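Local coordinates for protein mitochondrial ubiquitin ligase activator of NFKB 1 (Homo sapiens, PDB 6M2D) that acts as a weak E3 ubiquitin ligase at the mitochondrial outer membrane, passing ubiquitin from an E2 enzyme to substrates through this zinc-binding RING domain, at residues C28-C31 and Y32-L35. Residues are numbered along the deposited sequence; the frame is centred on the assembly and turned at random.
With ZN (zinc ion), chain G.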
ATOM      1  N   CYS A  28       2.695   1.637  -3.440  1.00 12.36           N
ATOM      2  CA  CYS A  28       3.816   2.549  -3.294  1.00 15.53           C
ATOM      3  C   CYS A  28       3.418   3.694  -2.372  1.00 15.83           C
ATOM      4  O   CYS A  28       2.253   3.841  -1.993  1.00 18.05           O
ATOM      5  CB  CYS A  28       4.258   3.094  -4.647  1.00 15.61           C
ATOM      6  SG  CYS A  28       3.091   4.269  -5.394  1.00 17.72           S
ATOM      7  N   THR A  29       4.397   4.535  -2.023  1.00 17.02           N
ATOM      8  CA  THR A  29       4.124   5.585  -1.044  1.00 13.88           C
ATOM      9  C   THR A  29       3.256   6.694  -1.633  1.00 19.62           C
ATOM     10  O   THR A  29       2.389   7.240  -0.942  1.00 18.27           O
ATOM     11  CB  THR A  29       5.429   6.169  -0.497  1.00 20.42           C
ATOM     12  OG1 THR A  29       6.342   5.108  -0.194  1.00 17.36           O
ATOM     13  CG2 THR A  29       5.149   6.952   0.777  1.00 21.91           C
ATOM     14  N   GLU A  30       3.475   7.044  -2.904  1.00 21.28           N
ATOM     15  CA  GLU A  30       2.693   8.119  -3.514  1.00 24.29           C
ATOM     16  C   GLU A  30       1.217   7.757  -3.583  1.00 22.12           C
ATOM     17  O   GLU A  30       0.348   8.594  -3.313  1.00 25.41           O
ATOM     18  CB  GLU A  30       3.237   8.441  -4.908  1.00 25.08           C
ATOM     19  CG  GLU A  30       4.145   9.666  -4.948  1.00 37.84           C
ATOM     20  CD  GLU A  30       4.593  10.020  -6.358  1.00 43.04           C
ATOM     21  OE1 GLU A  30       3.928   9.583  -7.324  1.00 39.10           O
ATOM     22  OE2 GLU A  30       5.622  10.723  -6.494  1.00 43.79           O
ATOM     23  N   CYS A  31       0.915   6.504  -3.908  1.00 18.00           N
ATOM     24  CA  CYS A  31      -0.481   6.100  -4.017  1.00 17.56           C
ATOM     25  C   CYS A  31      -1.156   6.091  -2.652  1.00 20.85           C
ATOM     26  O   CYS A  31      -2.338   6.445  -2.537  1.00 22.53           O
ATOM     27  CB  CYS A  31      -0.569   4.735  -4.684  1.00 19.73           C
ATOM     28  SG  CYS A  31      -0.393   4.872  -6.474  1.00 17.66           S
ATOM     29  N   TYR A  32      -0.427   5.694  -1.602  1.00 18.54           N
ATOM     30  CA  TYR A  32      -0.991   5.760  -0.259  1.00 20.28           C
ATOM     31  C   TYR A  32      -1.408   7.186   0.081  1.00 19.07           C
ATOM     32  O   TYR A  32      -2.521   7.425   0.561  1.00 21.74           O
ATOM     33  CB  TYR A  32       0.008   5.252   0.780  1.00 16.43           C
ATOM     34  CG  TYR A  32      -0.454   5.671   2.148  1.00 20.93           C
ATOM     35  CD1 TYR A  32      -1.570   5.075   2.723  1.00 19.62           C
ATOM     36  CD2 TYR A  32       0.176   6.703   2.842  1.00 21.54           C
ATOM     37  CE1 TYR A  32      -2.032   5.467   3.956  1.00 21.10           C
ATOM     38  CE2 TYR A  32      -0.276   7.106   4.087  1.00 23.63           C
ATOM     39  CZ  TYR A  32      -1.381   6.481   4.638  1.00 26.23           C
ATOM     40  OH  TYR A  32      -1.842   6.864   5.875  1.00 28.78           O
ATOM     41  N   ARG A  33      -0.509   8.147  -0.139  1.00 20.95           N
ATOM     42  CA  ARG A  33      -0.836   9.539   0.132  1.00 20.02           C
ATOM     43  C   ARG A  33      -2.045   9.991  -0.679  1.00 23.20           C
ATOM     44  O   ARG A  33      -2.875  10.766  -0.191  1.00 21.67           O
ATOM     45  CB  ARG A  33       0.371  10.424  -0.172  1.00 24.67           C
ATOM     46  CG  ARG A  33       1.432  10.421   0.917  1.00 27.16           C
ATOM     47  CD  ARG A  33       2.452  11.529   0.688  1.00 37.49           C
ATOM     48  NE  ARG A  33       3.765  10.977   0.362  1.00 39.12           N
ATOM     49  CZ  ARG A  33       4.356  11.098  -0.822  1.00 35.92           C
ATOM     50  NH1 ARG A  33       3.757  11.769  -1.799  1.00 37.75           N
ATOM     51  NH2 ARG A  33       5.551  10.550  -1.030  1.00 31.58           N
ATOM     52  N   ALA A  34      -2.166   9.507  -1.914  1.00 20.90           N
ATOM     53  CA  ALA A  34      -3.251   9.927  -2.789  1.00 25.70           C
ATOM     54  C   ALA A  34      -4.578   9.249  -2.476  1.00 27.51           C
ATOM     55  O   ALA A  34      -5.599   9.664  -3.037  1.00 24.37           O
ATOM     56  CB  ALA A  34      -2.876   9.668  -4.252  1.00 24.23           C
ATOM     57  N   LEU A  35      -4.595   8.238  -1.604  1.00 22.87           N
ATOM     58  CA  LEU A  35      -5.823   7.500  -1.351  1.00 21.32           C
ATOM     59  C   LEU A  35      -6.892   8.445  -0.807  1.00 24.53           C
ATOM     60  O   LEU A  35      -6.586   9.333  -0.001  1.00 26.95           O
ATOM     61  CB  LEU A  35      -5.585   6.360  -0.356  1.00 23.22           C
ATOM     62  CG  LEU A  35      -4.824   5.102  -0.796  1.00 21.36           C
ATOM     63  CD1 LEU A  35      -4.641   4.140   0.370  1.00 17.50           C
ATOM     64  CD2 LEU A  35      -5.544   4.402  -1.929  1.00 20.19           C
TER
HETATM   65 ZN    ZN G 401       1.349   3.398  -6.736  1.00 25.40          ZN
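Arg-33 folds back over the residues one turn before it; in this RING-domain helix the N-terminal turn carries zinc ligands while Arg-33 lies on the exposed side. The arginine chain bends at its third torsion (chi3 -113°), bringing Thr-29 O and Glu-30 CA beneath one face of the guanidinium, both offset toward its rim. NH2 lies 4.0 Å from the methyl CG2 of Thr-29, while NH1 passes 3.8 Å from CG of Glu-30. The Glu-30 chain runs on extended beyond CG, and its OE2 stays 5.2 Å from Arg-33 NH1, too far for contact; any attraction between the charges is probably modest. Thr-29 turns its hydroxyl the other way, to a hydrogen bond with Ser-16.

The backbone ties the same residues together: Arg-33 N gives Thr-29 O a nearly straight bond of 3.1 Å, flanked by Tyr-32 N to Cys-28 O and Ala-34 N to Glu-30 O. At the start of the helix Cys-28 does two jobs. With chi1 at 71°, its SG sits between backbone N and carbonyl carbon and binds zinc at 2.4 Å; as the N-cap residue, Cys-28 also accepts from Cys-31 N through SG at 3.5 Å. The N-H of Cys-31 may temper the negative charge on the Cys-28 sulfur. Cys-31 SG adds a second zinc bond of 2.3 Å, and Cys-7 and Cys-10 complete the four-cysteine site. At the other end, Leu-35 CG rests 3.3 Å from Cys-31 O.

Tyr-32 makes a cation-pi contact with Lys-39, whose NZ also bonds the carbonyl oxygens of Tyr-32, Arg-33 and Leu-35. Helix 29-34 is thus anchored to zinc at its start and to Lys-39 at its end, while Tyr-32 and Leu-35 touch Ile-48, in the loop leading into strand 50-53, which pairs antiparallel with strand 17-20.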